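Local coordinates for protein fumarylacetoacetate hydrolase (Burkholderia xenovorans, PDB 5TI1) that probably hydrolyses fumarylacetoacetate to fumarate and acetoacetate, the last step of phenylalanine and tyrosine breakdown, with a bound magnesium ion, at residues V301-Q306 with Y350-Q355; L326-R331 with T340-N345; E416-G421 with V434-I439. One frame throughout, in Å; residues are numbered along the deposited sequence.

Contact 1: residues V301-Q306 with Y350-Q355; sequences VAQPAQ and YWTMAQ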
ATOM      1  N   VAL B 301      -5.483  22.598  19.615  1.00 47.25           N
ATOM      2  CA  VAL B 301      -5.346  22.621  21.066  1.00 48.96           C
ATOM      3  C   VAL B 301      -4.042  21.935  21.450  1.00 48.43           C
ATOM      4  O   VAL B 301      -3.372  21.298  20.630  1.00 47.44           O
ATOM      5  CB  VAL B 301      -6.528  21.938  21.793  1.00 51.77           C
ATOM      6  CG1 VAL B 301      -7.812  22.743  21.631  1.00 50.61           C
ATOM      7  CG2 VAL B 301      -6.704  20.510  21.292  1.00 47.27           C
ATOM      8  N   ALA B 302      -3.695  22.067  22.727  1.00 50.12           N
ATOM      9  CA  ALA B 302      -2.458  21.499  23.244  1.00 50.01           C
ATOM     10  C   ALA B 302      -2.549  19.979  23.339  1.00 54.11           C
ATOM     11  O   ALA B 302      -3.475  19.433  23.949  1.00 49.03           O
ATOM     12  CB  ALA B 302      -2.141  22.095  24.611  1.00 52.43           C
ATOM     13  N   GLN B 303      -1.573  19.304  22.738  1.00 48.70           N
ATOM     14  CA  GLN B 303      -1.469  17.856  22.777  1.00 49.93           C
ATOM     15  C   GLN B 303      -1.033  17.384  24.167  1.00 47.26           C
ATOM     16  O   GLN B 303      -0.522  18.167  24.964  1.00 49.00           O
ATOM     17  CB  GLN B 303      -0.477  17.377  21.708  1.00 43.99           C
ATOM     18  CG  GLN B 303       0.980  17.865  21.900  1.00 44.56           C
ATOM     19  CD  GLN B 303       1.237  19.268  21.356  1.00 45.83           C
ATOM     20  OE1 GLN B 303       0.320  19.962  20.924  1.00 48.51           O
ATOM     21  NE2 GLN B 303       2.501  19.681  21.364  1.00 45.82           N
ATOM     22  N   PRO B 304      -1.229  16.102  24.481  1.00 48.94           N
ATOM     23  CA  PRO B 304      -0.788  15.587  25.784  1.00 48.06           C
ATOM     24  C   PRO B 304       0.710  15.746  25.996  1.00 51.97           C
ATOM     25  O   PRO B 304       1.502  15.764  25.051  1.00 48.82           O
ATOM     26  CB  PRO B 304      -1.176  14.106  25.731  1.00 53.92           C
ATOM     27  CG  PRO B 304      -2.342  14.059  24.794  1.00 49.07           C
ATOM     28  CD  PRO B 304      -2.054  15.120  23.750  1.00 44.94           C
ATOM     29  N   ALA B 305       1.090  15.836  27.267  1.00 50.40           N
ATOM     30  CA  ALA B 305       2.493  15.901  27.638  1.00 57.75           C
ATOM     31  C   ALA B 305       3.166  14.551  27.418  1.00 56.13           C
ATOM     32  O   ALA B 305       2.631  13.505  27.792  1.00 57.36           O
ATOM     33  CB  ALA B 305       2.626  16.335  29.098  1.00 58.18           C
ATOM     34  N   GLN B 306       4.352  14.577  26.812  1.00 48.98           N
ATOM     35  CA  GLN B 306       5.094  13.364  26.493  1.00 47.79           C
ATOM     36  C   GLN B 306       6.216  13.152  27.505  1.00 54.81           C
ATOM     37  O   GLN B 306       6.960  14.087  27.827  1.00 52.74           O
ATOM     38  CB  GLN B 306       5.656  13.423  25.066  1.00 45.80           C
ATOM     39  CG  GLN B 306       4.576  13.540  23.988  1.00 46.05           C
ATOM     40  CD  GLN B 306       5.103  13.321  22.578  1.00 44.10           C
ATOM     41  OE1 GLN B 306       6.079  13.943  22.158  1.00 42.14           O
ATOM     42  NE2 GLN B 306       4.457  12.422  21.842  1.00 40.68           N
ATOM     43  N   TYR B 350      -1.460  10.594  21.917  1.00 39.55           N
ATOM     44  CA  TYR B 350      -0.127  10.871  22.447  1.00 40.39           C
ATOM     45  C   TYR B 350       0.826  11.371  21.363  1.00 40.80           C
ATOM     46  O   TYR B 350       1.707  12.193  21.637  1.00 40.14           O
ATOM     47  CB  TYR B 350       0.421   9.601  23.096  1.00 46.21           C
ATOM     48  CG  TYR B 350       1.651   9.770  23.959  1.00 41.89           C
ATOM     49  CD1 TYR B 350       2.925   9.645  23.419  1.00 45.76           C
ATOM     50  CD2 TYR B 350       1.539  10.017  25.319  1.00 43.90           C
ATOM     51  CE1 TYR B 350       4.061   9.783  24.215  1.00 42.46           C
ATOM     52  CE2 TYR B 350       2.661  10.154  26.121  1.00 47.57           C
ATOM     53  CZ  TYR B 350       3.920  10.038  25.564  1.00 45.95           C
ATOM     54  OH  TYR B 350       5.038  10.176  26.360  1.00 49.79           O
ATOM     55  N   TRP B 351       0.693  10.872  20.136  1.00 43.37           N
ATOM     56  CA  TRP B 351       1.531  11.304  19.019  1.00 36.42           C
ATOM     57  C   TRP B 351       0.673  12.090  18.037  1.00 35.75           C
ATOM     58  O   TRP B 351      -0.409  11.638  17.655  1.00 36.26           O
ATOM     59  CB  TRP B 351       2.185  10.110  18.310  1.00 34.99           C
ATOM     60  CG  TRP B 351       3.153   9.315  19.152  1.00 35.64           C
ATOM     61  CD1 TRP B 351       2.921   8.112  19.756  1.00 46.07           C
ATOM     62  CD2 TRP B 351       4.515   9.661  19.466  1.00 45.82           C
ATOM     63  NE1 TRP B 351       4.048   7.689  20.425  1.00 36.58           N
ATOM     64  CE2 TRP B 351       5.038   8.623  20.267  1.00 48.09           C
ATOM     65  CE3 TRP B 351       5.340  10.748  19.149  1.00 36.49           C
ATOM     66  CZ2 TRP B 351       6.349   8.641  20.758  1.00 37.66           C
ATOM     67  CZ3 TRP B 351       6.646  10.763  19.641  1.00 45.40           C
ATOM     68  CH2 TRP B 351       7.136   9.715  20.431  1.00 37.80           C
ATOM     69  N   THR B 352       1.149  13.259  17.627  1.00 36.02           N
ATOM     70  CA  THR B 352       0.384  14.076  16.696  1.00 39.98           C
ATOM     71  C   THR B 352       0.578  13.600  15.259  1.00 36.34           C
ATOM     72  O   THR B 352       1.451  12.786  14.954  1.00 32.88           O
ATOM     73  CB  THR B 352       0.804  15.536  16.798  1.00 36.70           C
ATOM     74  OG1 THR B 352       2.158  15.654  16.344  1.00 38.05           O
ATOM     75  CG2 THR B 352       0.691  16.003  18.237  1.00 38.65           C
ATOM     76  N   MET B 353      -0.250  14.156  14.367  1.00 33.29           N
ATOM     77  CA  MET B 353      -0.083  13.925  12.937  1.00 31.76           C
ATOM     78  C   MET B 353       1.293  14.366  12.458  1.00 37.83           C
ATOM     79  O   MET B 353       1.930  13.675  11.658  1.00 35.73           O
ATOM     80  CB  MET B 353      -1.173  14.665  12.165  1.00 36.59           C
ATOM     81  CG  MET B 353      -2.573  14.113  12.373  1.00 31.64           C
ATOM     82  SD  MET B 353      -3.813  15.100  11.503  1.00 35.57           S
ATOM     83  CE  MET B 353      -3.862  16.567  12.537  1.00 35.50           C
ATOM     84  N   ALA B 354       1.760  15.529  12.926  1.00 32.77           N
ATOM     85  CA  ALA B 354       3.083  16.001  12.539  1.00 32.69           C
ATOM     86  C   ALA B 354       4.147  14.981  12.916  1.00 38.43           C
ATOM     87  O   ALA B 354       5.025  14.642  12.108  1.00 34.23           O
ATOM     88  CB  ALA B 354       3.365  17.356  13.195  1.00 34.33           C
ATOM     89  N   GLN B 355       4.067  14.461  14.141  1.00 33.12           N
ATOM     90  CA  GLN B 355       5.061  13.499  14.591  1.00 32.97           C
ATOM     91  C   GLN B 355       4.958  12.202  13.801  1.00 40.41           C
ATOM     92  O   GLN B 355       5.979  11.601  13.448  1.00 30.79           O
ATOM     93  CB  GLN B 355       4.898  13.255  16.086  1.00 34.37           C
ATOM     94  CG  GLN B 355       5.263  14.481  16.917  1.00 36.06           C
ATOM     95  CD  GLN B 355       4.990  14.287  18.388  1.00 37.60           C
ATOM     96  OE1 GLN B 355       3.945  13.747  18.777  1.00 37.66           O
ATOM     97  NE2 GLN B 355       5.926  14.730  19.224  1.00 41.79           N
TER
HETATM   98  O   HOH W   1       1.303  14.491  22.727  1.00 37.16           O

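Contact 2: residues L326-R331 with T340-N345; sequences LEVTLR and TITRTN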
ATOM      1  N   LEU B 326     -15.741  12.760  18.890  1.00 39.82           N
ATOM      2  CA  LEU B 326     -16.019  11.545  18.133  1.00 38.42           C
ATOM      3  C   LEU B 326     -17.026  10.671  18.873  1.00 43.47           C
ATOM      4  O   LEU B 326     -17.003  10.590  20.108  1.00 39.88           O
ATOM      5  CB  LEU B 326     -14.726  10.759  17.886  1.00 40.95           C
ATOM      6  CG  LEU B 326     -13.597  11.496  17.168  1.00 41.11           C
ATOM      7  CD1 LEU B 326     -12.297  10.732  17.329  1.00 42.79           C
ATOM      8  CD2 LEU B 326     -13.902  11.703  15.696  1.00 38.29           C
ATOM      9  N   GLU B 327     -17.905  10.010  18.110  1.00 37.64           N
ATOM     10  CA  GLU B 327     -18.916   9.118  18.659  1.00 41.45           C
ATOM     11  C   GLU B 327     -19.084   7.922  17.736  1.00 39.75           C
ATOM     12  O   GLU B 327     -18.853   8.006  16.529  1.00 35.06           O
ATOM     13  CB  GLU B 327     -20.285   9.807  18.837  1.00 41.10           C
ATOM     14  CG  GLU B 327     -20.254  11.042  19.728  1.00 56.22           C
ATOM     15  CD  GLU B 327     -21.642  11.521  20.137  1.00 61.21           C
ATOM     16  OE1 GLU B 327     -22.636  10.891  19.721  1.00 53.72           O
ATOM     17  OE2 GLU B 327     -21.732  12.528  20.875  1.00 61.02           O
ATOM     18  N   VAL B 328     -19.497   6.804  18.316  1.00 36.29           N
ATOM     19  CA  VAL B 328     -19.797   5.604  17.552  1.00 34.95           C
ATOM     20  C   VAL B 328     -21.149   5.098  18.021  1.00 35.58           C
ATOM     21  O   VAL B 328     -21.424   5.076  19.226  1.00 37.01           O
ATOM     22  CB  VAL B 328     -18.707   4.524  17.711  1.00 37.58           C
ATOM     23  CG1 VAL B 328     -19.093   3.230  16.978  1.00 37.22           C
ATOM     24  CG2 VAL B 328     -17.334   5.055  17.212  1.00 33.60           C
ATOM     25  N   THR B 329     -22.005   4.734  17.077  1.00 42.31           N
ATOM     26  CA  THR B 329     -23.250   4.063  17.402  1.00 41.99           C
ATOM     27  C   THR B 329     -23.249   2.678  16.775  1.00 37.99           C
ATOM     28  O   THR B 329     -22.572   2.425  15.767  1.00 32.66           O
ATOM     29  CB  THR B 329     -24.482   4.868  16.945  1.00 40.78           C
ATOM     30  OG1 THR B 329     -24.529   4.929  15.517  1.00 37.85           O
ATOM     31  CG2 THR B 329     -24.439   6.291  17.522  1.00 37.02           C
ATOM     32  N   LEU B 330     -23.990   1.774  17.414  1.00 34.39           N
ATOM     33  CA  LEU B 330     -24.168   0.412  16.935  1.00 34.41           C
ATOM     34  C   LEU B 330     -25.663   0.154  16.876  1.00 33.86           C
ATOM     35  O   LEU B 330     -26.373   0.413  17.852  1.00 38.06           O
ATOM     36  CB  LEU B 330     -23.473  -0.603  17.859  1.00 37.18           C
ATOM     37  CG  LEU B 330     -23.340  -2.065  17.396  1.00 37.92           C
ATOM     38  CD1 LEU B 330     -22.180  -2.739  18.106  1.00 36.83           C
ATOM     39  CD2 LEU B 330     -24.621  -2.871  17.606  1.00 33.26           C
ATOM     40  N   ARG B 331     -26.144  -0.325  15.738  1.00 34.43           N
ATOM     41  CA  ARG B 331     -27.567  -0.629  15.615  1.00 34.51           C
ATOM     42  C   ARG B 331     -27.757  -2.079  15.202  1.00 32.45           C
ATOM     43  O   ARG B 331     -27.389  -2.451  14.072  1.00 31.28           O
ATOM     44  CB  ARG B 331     -28.258   0.307  14.624  1.00 38.59           C
ATOM     45  CG  ARG B 331     -29.748   0.028  14.516  1.00 40.81           C
ATOM     46  CD  ARG B 331     -30.513   1.175  13.892  1.00 45.38           C
ATOM     47  NE  ARG B 331     -30.042   1.470  12.548  1.00 52.36           N
ATOM     48  CZ  ARG B 331     -30.311   0.722  11.484  1.00 66.60           C
ATOM     49  NH1 ARG B 331     -31.048  -0.377  11.610  1.00 77.81           N
ATOM     50  NH2 ARG B 331     -29.833   1.066  10.292  1.00 65.14           N
ATOM     51  N   THR B 340     -25.574   4.598  21.163  1.00 40.19           N
ATOM     52  CA  THR B 340     -24.193   5.069  21.234  1.00 45.31           C
ATOM     53  C   THR B 340     -23.383   4.151  22.142  1.00 40.24           C
ATOM     54  O   THR B 340     -23.833   3.777  23.227  1.00 41.46           O
ATOM     55  CB  THR B 340     -24.138   6.512  21.735  1.00 50.90           C
ATOM     56  OG1 THR B 340     -24.878   7.361  20.845  1.00 50.39           O
ATOM     57  CG2 THR B 340     -22.696   6.993  21.792  1.00 41.23           C
ATOM     58  N   ILE B 341     -22.205   3.745  21.685  1.00 39.13           N
ATOM     59  CA  ILE B 341     -21.368   2.831  22.452  1.00 42.66           C
ATOM     60  C   ILE B 341     -20.075   3.474  22.932  1.00 44.16           C
ATOM     61  O   ILE B 341     -19.425   2.916  23.833  1.00 40.50           O
ATOM     62  CB  ILE B 341     -21.056   1.550  21.654  1.00 37.79           C
ATOM     63  CG1 ILE B 341     -20.254   1.886  20.387  1.00 37.43           C
ATOM     64  CG2 ILE B 341     -22.356   0.788  21.367  1.00 37.55           C
ATOM     65  CD1 ILE B 341     -19.539   0.689  19.773  1.00 39.20           C
ATOM     66  N   THR B 342     -19.672   4.610  22.369  1.00 41.41           N
ATOM     67  CA  THR B 342     -18.541   5.335  22.927  1.00 42.99           C
ATOM     68  C   THR B 342     -18.607   6.791  22.487  1.00 45.67           C
ATOM     69  O   THR B 342     -19.220   7.118  21.466  1.00 39.78           O
ATOM     70  CB  THR B 342     -17.210   4.691  22.519  1.00 42.06           C
ATOM     71  OG1 THR B 342     -16.149   5.271  23.287  1.00 42.64           O
ATOM     72  CG2 THR B 342     -16.942   4.864  21.022  1.00 37.44           C
ATOM     73  N   ARG B 343     -18.001   7.663  23.300  1.00 41.93           N
ATOM     74  CA  ARG B 343     -17.820   9.076  22.982  1.00 42.39           C
ATOM     75  C   ARG B 343     -16.420   9.463  23.436  1.00 42.82           C
ATOM     76  O   ARG B 343     -16.087   9.267  24.605  1.00 44.08           O
ATOM     77  CB  ARG B 343     -18.861   9.959  23.685  1.00 45.57           C
ATOM     78  CG  ARG B 343     -20.327   9.643  23.381  1.00 46.79           C
ATOM     79  CD  ARG B 343     -21.264  10.413  24.337  1.00 46.12           C
ATOM     80  NE  ARG B 343     -22.674  10.250  23.980  1.00 74.97           N
ATOM     81  CZ  ARG B 343     -23.425   9.200  24.317  1.00 73.97           C
ATOM     82  NH1 ARG B 343     -22.905   8.201  25.021  1.00 79.09           N
ATOM     83  NH2 ARG B 343     -24.699   9.139  23.939  1.00 65.12           N
ATOM     84  N   THR B 344     -15.597   9.982  22.531  1.00 41.85           N
ATOM     85  CA  THR B 344     -14.236  10.364  22.909  1.00 48.94           C
ATOM     86  C   THR B 344     -13.830  11.604  22.113  1.00 48.70           C
ATOM     87  O   THR B 344     -14.683  12.328  21.590  1.00 42.19           O
ATOM     88  CB  THR B 344     -13.267   9.185  22.713  1.00 52.91           C
ATOM     89  OG1 THR B 344     -11.986   9.526  23.259  1.00 41.65           O
ATOM     90  CG2 THR B 344     -13.103   8.858  21.240  1.00 39.01           C
ATOM     91  N   ASN B 345     -12.520  11.858  22.036  1.00 45.54           N
ATOM     92  CA  ASN B 345     -11.992  13.043  21.376  1.00 41.81           C
ATOM     93  C   ASN B 345     -10.620  12.728  20.797  1.00 40.59           C
ATOM     94  O   ASN B 345      -9.810  12.052  21.433  1.00 41.57           O
ATOM     95  CB  ASN B 345     -11.885  14.235  22.347  1.00 47.54           C
ATOM     96  CG  ASN B 345     -11.771  15.570  21.622  1.00 44.13           C
ATOM     97  OD1 ASN B 345     -10.780  15.839  20.936  1.00 43.31           O
ATOM     98  ND2 ASN B 345     -12.800  16.406  21.756  1.00 45.32           N
TER

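Contact 3: residues E416-G421 with V434-I439; sequences ELTLAG and VCAGEI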
ATOM      1  N   GLU B 416     -25.056  -2.477  12.253  1.00 29.00           N
ATOM      2  CA  GLU B 416     -24.506  -1.335  11.532  1.00 30.44           C
ATOM      3  C   GLU B 416     -23.700  -0.481  12.505  1.00 33.90           C
ATOM      4  O   GLU B 416     -24.199  -0.101  13.569  1.00 30.63           O
ATOM      5  CB  GLU B 416     -25.605  -0.499  10.866  1.00 35.62           C
ATOM      6  CG  GLU B 416     -25.069   0.722  10.097  1.00 40.25           C
ATOM      7  CD  GLU B 416     -26.155   1.500   9.350  1.00 41.64           C
ATOM      8  OE1 GLU B 416     -27.151   1.930   9.985  1.00 34.23           O
ATOM      9  OE2 GLU B 416     -25.997   1.692   8.123  1.00 36.24           O
ATOM     10  N   LEU B 417     -22.453  -0.195  12.147  1.00 31.75           N
ATOM     11  CA  LEU B 417     -21.548   0.586  12.985  1.00 30.80           C
ATOM     12  C   LEU B 417     -21.342   1.939  12.325  1.00 31.18           C
ATOM     13  O   LEU B 417     -20.948   2.000  11.154  1.00 30.20           O
ATOM     14  CB  LEU B 417     -20.214  -0.140  13.178  1.00 28.77           C
ATOM     15  CG  LEU B 417     -20.153  -1.205  14.284  1.00 29.36           C
ATOM     16  CD1 LEU B 417     -20.196  -0.543  15.657  1.00 30.75           C
ATOM     17  CD2 LEU B 417     -21.236  -2.285  14.167  1.00 31.59           C
ATOM     18  N   THR B 418     -21.615   3.020  13.066  1.00 34.27           N
ATOM     19  CA  THR B 418     -21.547   4.368  12.512  1.00 30.51           C
ATOM     20  C   THR B 418     -20.628   5.246  13.348  1.00 31.29           C
ATOM     21  O   THR B 418     -20.921   5.528  14.516  1.00 35.17           O
ATOM     22  CB  THR B 418     -22.937   4.999  12.419  1.00 35.81           C
ATOM     23  OG1 THR B 418     -23.815   4.130  11.686  1.00 36.80           O
ATOM     24  CG2 THR B 418     -22.849   6.328  11.698  1.00 37.01           C
ATOM     25  N   LEU B 419     -19.549   5.714  12.734  1.00 30.67           N
ATOM     26  CA  LEU B 419     -18.677   6.730  13.322  1.00 31.41           C
ATOM     27  C   LEU B 419     -19.165   8.116  12.930  1.00 32.19           C
ATOM     28  O   LEU B 419     -19.568   8.342  11.783  1.00 31.81           O
ATOM     29  CB  LEU B 419     -17.232   6.563  12.839  1.00 35.58           C
ATOM     30  CG  LEU B 419     -16.258   5.599  13.511  1.00 33.15           C
ATOM     31  CD1 LEU B 419     -16.770   4.213  13.469  1.00 29.66           C
ATOM     32  CD2 LEU B 419     -14.875   5.677  12.829  1.00 29.61           C
ATOM     33  N   ALA B 420     -19.109   9.051  13.881  1.00 33.48           N
ATOM     34  CA  ALA B 420     -19.491  10.429  13.628  1.00 34.39           C
ATOM     35  C   ALA B 420     -18.535  11.345  14.379  1.00 36.12           C
ATOM     36  O   ALA B 420     -17.955  10.960  15.399  1.00 39.95           O
ATOM     37  CB  ALA B 420     -20.934  10.714  14.061  1.00 35.54           C
ATOM     38  N   GLY B 421     -18.387  12.568  13.887  1.00 38.95           N
ATOM     39  CA  GLY B 421     -17.421  13.477  14.476  1.00 36.73           C
ATOM     40  C   GLY B 421     -17.690  14.915  14.116  1.00 37.78           C
ATOM     41  O   GLY B 421     -18.169  15.220  13.020  1.00 37.35           O
ATOM     42  N   VAL B 434     -20.589  11.025   8.431  1.00 31.62           N
ATOM     43  CA  VAL B 434     -20.594   9.708   9.049  1.00 32.87           C
ATOM     44  C   VAL B 434     -19.748   8.737   8.243  1.00 33.54           C
ATOM     45  O   VAL B 434     -19.567   8.874   7.027  1.00 28.75           O
ATOM     46  CB  VAL B 434     -22.021   9.136   9.242  1.00 35.35           C
ATOM     47  CG1 VAL B 434     -22.847  10.036  10.166  1.00 34.10           C
ATOM     48  CG2 VAL B 434     -22.713   8.905   7.904  1.00 34.97           C
ATOM     49  N   CYS B 435     -19.230   7.747   8.955  1.00 31.83           N
ATOM     50  CA  CYS B 435     -18.439   6.654   8.421  1.00 27.76           C
ATOM     51  C   CYS B 435     -19.132   5.367   8.873  1.00 31.56           C
ATOM     52  O   CYS B 435     -18.879   4.885   9.980  1.00 28.18           O
ATOM     53  CB  CYS B 435     -17.009   6.768   8.938  1.00 27.66           C
ATOM     54  SG  CYS B 435     -16.027   5.305   8.711  1.00 30.16           S
ATOM     55  N   ALA B 436     -20.015   4.819   8.026  1.00 27.12           N
ATOM     56  CA  ALA B 436     -20.880   3.703   8.396  1.00 27.11           C
ATOM     57  C   ALA B 436     -20.620   2.441   7.571  1.00 27.65           C
ATOM     58  O   ALA B 436     -20.261   2.496   6.392  1.00 25.22           O
ATOM     59  CB  ALA B 436     -22.367   4.076   8.237  1.00 27.78           C
ATOM     60  N   GLY B 437     -20.858   1.294   8.199  1.00 26.05           N
ATOM     61  CA  GLY B 437     -20.865   0.031   7.490  1.00 25.14           C
ATOM     62  C   GLY B 437     -21.716  -0.964   8.235  1.00 26.12           C
ATOM     63  O   GLY B 437     -21.812  -0.919   9.466  1.00 26.37           O
ATOM     64  N   GLU B 438     -22.336  -1.875   7.487  1.00 26.93           N
ATOM     65  CA  GLU B 438     -23.187  -2.906   8.060  1.00 27.11           C
ATOM     66  C   GLU B 438     -22.619  -4.273   7.693  1.00 27.61           C
ATOM     67  O   GLU B 438     -22.181  -4.487   6.561  1.00 33.68           O
ATOM     68  CB  GLU B 438     -24.631  -2.729   7.578  1.00 25.79           C
ATOM     69  CG  GLU B 438     -25.623  -3.712   8.176  1.00 37.70           C
ATOM     70  CD  GLU B 438     -27.071  -3.286   7.964  1.00 35.63           C
ATOM     71  OE1 GLU B 438     -27.817  -4.015   7.292  1.00 31.87           O
ATOM     72  OE2 GLU B 438     -27.456  -2.211   8.463  1.00 37.35           O
ATOM     73  N   ILE B 439     -22.589  -5.187   8.660  1.00 29.90           N
ATOM     74  CA  ILE B 439     -21.832  -6.430   8.528  1.00 31.15           C
ATOM     75  C   ILE B 439     -22.681  -7.488   7.826  1.00 33.01           C
ATOM     76  O   ILE B 439     -23.833  -7.738   8.208  1.00 25.59           O
ATOM     77  CB  ILE B 439     -21.358  -6.930   9.902  1.00 28.15           C
ATOM     78  CG1 ILE B 439     -20.428  -5.897  10.558  1.00 25.82           C
ATOM     79  CG2 ILE B 439     -20.692  -8.300   9.763  1.00 25.32           C
ATOM     80  CD1 ILE B 439     -19.308  -5.428   9.670  1.00 24.97           C
TER
HETATM   81  O   HOH W   2     -18.273   2.236  10.323  1.00 26.90           O

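Contact 1: residues V301-Q306 with Y350-Q355
Residues 301-306 run as an extended loop past the loop residues 350-352 that lead into helix 353-362, and no direct backbone hydrogen bond joins the two; water 1 instead donates to P304 O and Y350 O. That helix opens with a capping box: Q355 N donates to T352 OG1, also hydrogen-bonded to H316 NE2, and T352 N returns a bond to Q355 OE1, in the carbonyl plane on a lone pair, at 3.1 Å. Q306 carries the contact. With CG beside its backbone N (chi1 -61°) and the chain extended beyond, it lays its CG over one face of the Y350 ring in a CH-pi contact, 4.1 Å from the centroid and toward the rim. Its amide then meets that of Q355 tip to tip, their planes 25° apart. Q355 NE2 donates to Q306 OE1 at 3.0 Å, from above the carbonyl plane, and to L314 O, so the partner of the N-cap residue holds two points of the loop between strands 300-301 and 321-331. Y350 OH is bonded to D307 N, which fixes the ring from its far end. W351, whose NE1 reaches W179 O, lies about 7 Å by side chain from Y155, a probable substrate-binding residue. Q306 NE2 makes a weak, bent bond of 2.8 Å to Y350 O while standing 3.3 Å above the plane of the W351 indole.

Contact 2: residues L326-R331 with T340-N345
The guanidinium of R343 has T340 CG2 over the centre of one face, 3.3 Å above its plane, while E327 OE2 approaches obliquely. The carboxylate and guanidinium planes are 66° apart, and the salt bridge from E327 OE2 to R343 NE is long at 4.0 Å; the aliphatic parts meet as well, CG of each residue at 3.9 Å. Both chains start with CG beside the backbone N, and R343 then stays extended as far as NE, which carries its group along the strand to T340. This pair stands on the partly exposed face of an antiparallel beta hairpin, with T329 CG2 close to T340 OG1. L326 and T344 form a hydrogen-bonded pair, linked by L326 N to T344 O and T344 N to L326 O, both 2.9 Å. V328 N donates to T342 O, but V328 O receives I341 N: a beta bulge shifts the register by one residue. At the bulge I341 reaches both V328 CG1, through CD1 at 3.8 Å, and L330 CB, through CG2. V328 lies side by side with T342, whose CG2 touches its CB, while T342 OG1 turns to F386 O. On the buried face of L326, V328, T342 and T344, V328 and T344 pack on strand 223-233; T342, and I341 from the bulge, touch helix 389-392, and strand 416-424 pairs with the other edge of 326-331.

Contact 3: residues E416-G421 with V434-I439
L417 O is gripped twice by hydrogen bonds, from G437 N at 3.0 Å in the carbonyl plane and from water 2 at 2.8 Å, and A436 CA adds a CA-H...O contact at 3.2 Å. The same water donates to C435 O, which also takes L419 N from above its carbonyl plane, so one water clips neighbouring rungs of this antiparallel beta hairpin together. L417 with G437 and L419 with C435 are its hydrogen-bonded pairs; L417 N meets G437 O nearly along the C=O axis, and C435 N closes the ladder on L419 O. On the buried face L419 CB lies 3.9 Å from C435 CB, and C435 packs on L257 of strand 252-263. The other face carries T418, whose two branches divide the work: OG1, anti to the carbonyl carbon (chi1 -54°), lies against A436 CB, and CG2, anti to the backbone N, reaches across obliquely to V434 CB at 3.8 Å. E416 and E438, both with CG anti to N, stand on the same face and cross with carboxylates turned 67° apart. E438 OE2 touches E416 CB at 3.5 Å, and the two OE2 atoms come within 4.2 Å. Such closeness of like charges would tend to raise the proton affinity of one carboxylate, an effect probably eased by the salt bridge from E416 OE1 to R331 NH2.

All three contacts lie in the FAH C-terminal region. Contact 2 is nested in the chain loop that contact 1 closes, and contact 3 follows both. Contacts 2 and 3 have centres 10 Å apart and belong to one mixed sheet: strands 321-331 and 416-424 are neighbours, joined by a probable hydrogen bond from A420 N to E327 O, so the two hairpins make a continuous antiparallel run. Contact 1 is set off, its centre 22 Å from that of contact 2 and 26 Å from that of contact 3. Strand 339-345 nevertheless leads along the chain to helix 353-362, linking the sheet packed against the one that carries metal ligands E226, E228 and D260 to the loop near Y155, a predicted substrate-binding residue.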